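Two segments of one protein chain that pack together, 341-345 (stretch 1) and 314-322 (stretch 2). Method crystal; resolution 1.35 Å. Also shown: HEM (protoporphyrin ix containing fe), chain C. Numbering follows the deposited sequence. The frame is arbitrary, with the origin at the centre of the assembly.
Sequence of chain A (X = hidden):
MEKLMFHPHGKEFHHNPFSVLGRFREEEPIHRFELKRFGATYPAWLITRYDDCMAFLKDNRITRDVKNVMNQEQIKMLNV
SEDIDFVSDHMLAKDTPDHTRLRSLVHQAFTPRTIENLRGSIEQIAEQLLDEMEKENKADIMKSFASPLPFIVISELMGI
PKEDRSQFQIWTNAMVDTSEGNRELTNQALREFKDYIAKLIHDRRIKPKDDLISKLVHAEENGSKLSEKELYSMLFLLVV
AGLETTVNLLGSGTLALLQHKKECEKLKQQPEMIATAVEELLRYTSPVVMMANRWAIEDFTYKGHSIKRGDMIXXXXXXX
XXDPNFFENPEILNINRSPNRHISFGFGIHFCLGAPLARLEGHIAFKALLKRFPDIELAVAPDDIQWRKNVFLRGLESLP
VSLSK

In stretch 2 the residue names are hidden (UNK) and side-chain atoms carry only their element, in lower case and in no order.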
# COMPACT_ATOMS: atom_id res chain seq x y z
N ARG A 341 11.40 -8.65 -10.40
CA ARG A 341 12.04 -8.06 -9.30
C ARG A 341 11.56 -6.59 -9.09
O ARG A 341 12.27 -5.73 -8.75
CB ARG A 341 13.58 -8.15 -9.36
CG ARG A 341 14.08 -9.61 -9.37
CD ARG A 341 15.58 -9.78 -9.11
NE ARG A 341 16.12 -10.20 -10.40
CZ ARG A 341 16.20 -11.45 -10.85
NH1 ARG A 341 15.95 -12.50 -10.08
NH2 ARG A 341 16.66 -11.65 -12.05
N HIS A 342 10.24 -6.42 -9.10
CA HIS A 342 9.64 -5.13 -8.83
C HIS A 342 9.92 -4.71 -7.40
O HIS A 342 10.19 -5.55 -6.49
CB HIS A 342 8.10 -5.21 -9.08
CG HIS A 342 7.36 -6.04 -8.12
ND1 HIS A 342 7.10 -5.68 -6.82
CD2 HIS A 342 6.82 -7.27 -8.28
CE1 HIS A 342 6.40 -6.61 -6.23
NE2 HIS A 342 6.23 -7.62 -7.07
N ILE A 343 9.80 -3.44 -7.14
CA ILE A 343 9.94 -2.84 -5.82
C ILE A 343 8.63 -2.23 -5.28
O ILE A 343 8.63 -1.29 -4.53
CB ILE A 343 11.07 -1.82 -5.75
CG1 ILE A 343 10.96 -0.66 -6.72
CG2 ILE A 343 12.43 -2.53 -5.95
CD1 ILE A 343 11.89 0.54 -6.34
N SER A 344 7.53 -2.84 -5.70
CA SER A 344 6.22 -2.37 -5.23
C SER A 344 5.99 -2.48 -3.75
O SER A 344 5.15 -1.78 -3.19
CB SER A 344 5.12 -3.01 -5.91
OG SER A 344 5.26 -2.76 -7.37
N PHE A 345 6.72 -3.39 -3.11
CA PHE A 345 6.72 -3.62 -1.61
C PHE A 345 7.93 -2.94 -0.96
O PHE A 345 8.25 -3.21 0.18
CB PHE A 345 6.63 -5.06 -1.29
CG PHE A 345 5.34 -5.73 -1.63
CD1 PHE A 345 4.13 -5.27 -1.11
CD2 PHE A 345 5.27 -6.92 -2.38
CE1 PHE A 345 2.94 -5.87 -1.34
CE2 PHE A 345 4.10 -7.57 -2.60
CZ PHE A 345 2.94 -7.07 -2.08
N UNK A 314 12.58 11.07 -2.73
CA UNK A 314 11.36 10.47 -3.26
C UNK A 314 11.80 9.35 -4.15
O UNK A 314 12.46 9.50 -5.17
c UNK A 314 10.26 13.27 -2.31
c UNK A 314 9.70 12.44 -3.27
c UNK A 314 10.55 11.50 -4.08
c UNK A 314 8.32 12.50 -3.52
c UNK A 314 7.54 13.31 -2.70
c UNK A 314 9.49 14.12 -1.59
c UNK A 314 8.12 14.15 -1.77
N UNK A 315 11.37 8.11 -3.85
CA UNK A 315 11.66 6.93 -4.55
C UNK A 315 10.55 6.65 -5.54
O UNK A 315 9.39 6.38 -5.14
c UNK A 315 14.34 6.03 -3.10
c UNK A 315 12.04 4.43 -4.36
c UNK A 315 12.92 5.96 -2.57
c UNK A 315 11.85 5.73 -3.62
N UNK A 316 10.79 6.75 -6.84
CA UNK A 316 9.85 6.59 -7.89
C UNK A 316 9.59 5.17 -8.23
O UNK A 316 9.98 4.68 -9.29
N UNK A 317 8.90 4.46 -7.36
CA UNK A 317 8.53 3.05 -7.60
C UNK A 317 7.96 2.83 -8.97
O UNK A 317 8.32 1.88 -9.69
c UNK A 317 7.02 1.20 -6.83
c UNK A 317 8.24 2.50 -5.16
c UNK A 317 7.57 2.57 -6.48
c UNK A 317 7.35 2.11 -3.96
N UNK A 318 6.98 3.65 -9.37
CA UNK A 318 6.27 3.40 -10.59
C UNK A 318 7.19 3.33 -11.84
O UNK A 318 6.98 2.49 -12.69
N UNK A 319 8.13 4.28 -11.88
CA UNK A 319 9.07 4.25 -13.00
C UNK A 319 10.16 3.25 -12.82
O UNK A 319 10.67 2.69 -13.82
c UNK A 319 9.62 5.65 -13.19
o UNK A 319 10.24 6.19 -12.12
N UNK A 320 10.65 3.01 -11.62
CA UNK A 320 11.67 2.01 -11.42
C UNK A 320 11.18 0.66 -11.89
O UNK A 320 11.89 -0.14 -12.52
c UNK A 320 12.02 1.91 -9.95
N UNK A 321 9.88 0.38 -11.64
CA UNK A 321 9.22 -0.85 -12.02
C UNK A 321 9.03 -1.01 -13.55
O UNK A 321 8.66 -2.07 -13.98
n UNK A 321 6.88 -1.41 -9.22
o UNK A 321 9.03 -1.99 -9.52
c UNK A 321 8.00 -1.48 -9.95
c UNK A 321 7.88 -0.94 -11.30
N UNK A 322 9.31 0.06 -14.27
CA UNK A 322 9.24 0.06 -15.73
C UNK A 322 10.58 0.32 -16.33
O UNK A 322 10.68 0.76 -17.53
n UNK A 322 2.18 0.99 -15.73
c UNK A 322 6.76 0.56 -15.81
n UNK A 322 4.39 1.13 -15.67
c UNK A 322 3.28 1.21 -16.35
c UNK A 322 5.71 1.49 -16.22
n UNK A 322 3.26 1.65 -17.65
c UNK A 322 8.16 1.03 -16.26
CHA HEM C . 5.82 -1.17 4.26
CHB HEM C . 3.65 -1.47 -0.05
CHC HEM C . -0.02 -3.93 1.99
CHD HEM C . 2.10 -3.47 6.27
C1A HEM C . 5.55 -1.02 2.92
C2A HEM C . 6.39 -0.39 1.89
C3A HEM C . 5.75 -0.43 0.75
C4A HEM C . 4.51 -1.18 0.96
CMA HEM C . 6.16 0.18 -0.53
CAA HEM C . 7.71 0.32 2.18
CBA HEM C . 7.53 1.74 2.47
CGA HEM C . 8.83 2.62 2.73
O1A HEM C . 8.57 3.87 2.80
O2A HEM C . 9.83 2.00 2.76
C1B HEM C . 2.45 -2.16 0.13
C2B HEM C . 1.53 -2.54 -0.89
C3B HEM C . 0.49 -3.23 -0.36
C4B HEM C . 0.77 -3.28 1.07
CMB HEM C . 1.77 -2.21 -2.29
CAB HEM C . -0.70 -3.82 -0.96
CBB HEM C . -0.75 -4.11 -2.21
C1C HEM C . 0.20 -4.08 3.33
C2C HEM C . -0.60 -4.72 4.30
C3C HEM C . 0.01 -4.60 5.55
C4C HEM C . 1.18 -3.82 5.32
CMC HEM C . -1.81 -5.53 3.90
CAC HEM C . -0.43 -5.10 6.84
CBC HEM C . -1.66 -5.31 7.14
C1D HEM C . 3.29 -2.79 6.13
C2D HEM C . 4.15 -2.42 7.23
C3D HEM C . 5.22 -1.79 6.64
C4D HEM C . 5.00 -1.79 5.18
CMD HEM C . 3.97 -2.75 8.69
CAD HEM C . 6.44 -1.23 7.32
CBD HEM C . 7.55 -2.24 7.42
CGD HEM C . 8.81 -1.77 8.21
O1D HEM C . 8.93 -0.55 8.37
O2D HEM C . 9.60 -2.67 8.55
NA HEM C . 4.47 -1.55 2.27
NB HEM C . 1.96 -2.68 1.31
NC HEM C . 1.29 -3.56 3.97
ND HEM C . 3.78 -2.39 4.92
FE HEM C . 2.92 -2.60 3.12

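Position 314 carries seven side-chain carbons, one leading into a six-membered ring with no heteroatom: F314. The residue lies in a strand (phi/psi -109/121), and its side chain is out of reach: CB of F314 is 11.3 Å from CD1 of I343.

Position 315 has four carbons, forked at the first, with one arm two carbons long. CA-to-CB points toward stretch 1, and the carbon of the short arm lies 4.4 Å from CD1 of I343. This beta-branched pattern gives I315.

Position 316 has backbone atoms alone, so it is G316. It sits at the N-cap position, before the helix that begins at 317, and its O accepts the backbone bond from N of position 320 at 2.9 Å.

Position 317 repeats the forked four-carbon pattern. The end of its long arm lies 3.7 Å from O of I343, and the carbon of its short arm 4.0 Å from CA of S344. This is I317; with chi1 -67° (m) and chi2 177° (t), its longer arm is extended.

Position 318 again lacks any side-chain atom: G318. Even an ideal CB would point away from stretch 1.

Position 319 shows one carbon followed by one oxygen, the pattern of S319. OG of S319 stays 8.2 Å from CD1 of I343, its nearest atom in stretch 1; within its own stretch, OG of S319 is 3.2 Å from O of G316.

Position 320 has a single carbon, CB, which points toward stretch 1 and meets CD1 of I343 at 3.9 Å. This is A320.

Position 321 has two carbons, the second bearing one oxygen and one nitrogen. The oxygen lies 2.9 Å from N of I343 and the nitrogen 2.8 Å from OG of S344; this carboxamide is N321. OD1 of N321 accepts a hydrogen bond from N of I343, nearly straight at 168°. ND2 of N321 donates to OG of S344, but the 126° angle makes this bond weak.

Position 322 carries three carbons, a nitrogen, and a carbon bearing two more nitrogens, a guanidinium: R322. Its nearest approach to stretch 1 is 9.0 Å, from CG of R322 to CB of H342.

The contact, 268 Å² summed over both sides, combines a polar clamp with an apolar pocket. The amide of N321 reaches both the backbone of I343 and the side chain of S344, while CD1 of I343 packs against I315, I317 and A320. Stretch 1 has no regular helix or strand; N of S344 bonds to ND1 of H342 at 3.1 Å, an internal link beside the clamp. Beyond it, O of S344 approaches CMA of HEM at 3.5 Å, so the segment held by stretch 2 also borders the heme.

Stretch 2 (314-322) FIGIGSANR
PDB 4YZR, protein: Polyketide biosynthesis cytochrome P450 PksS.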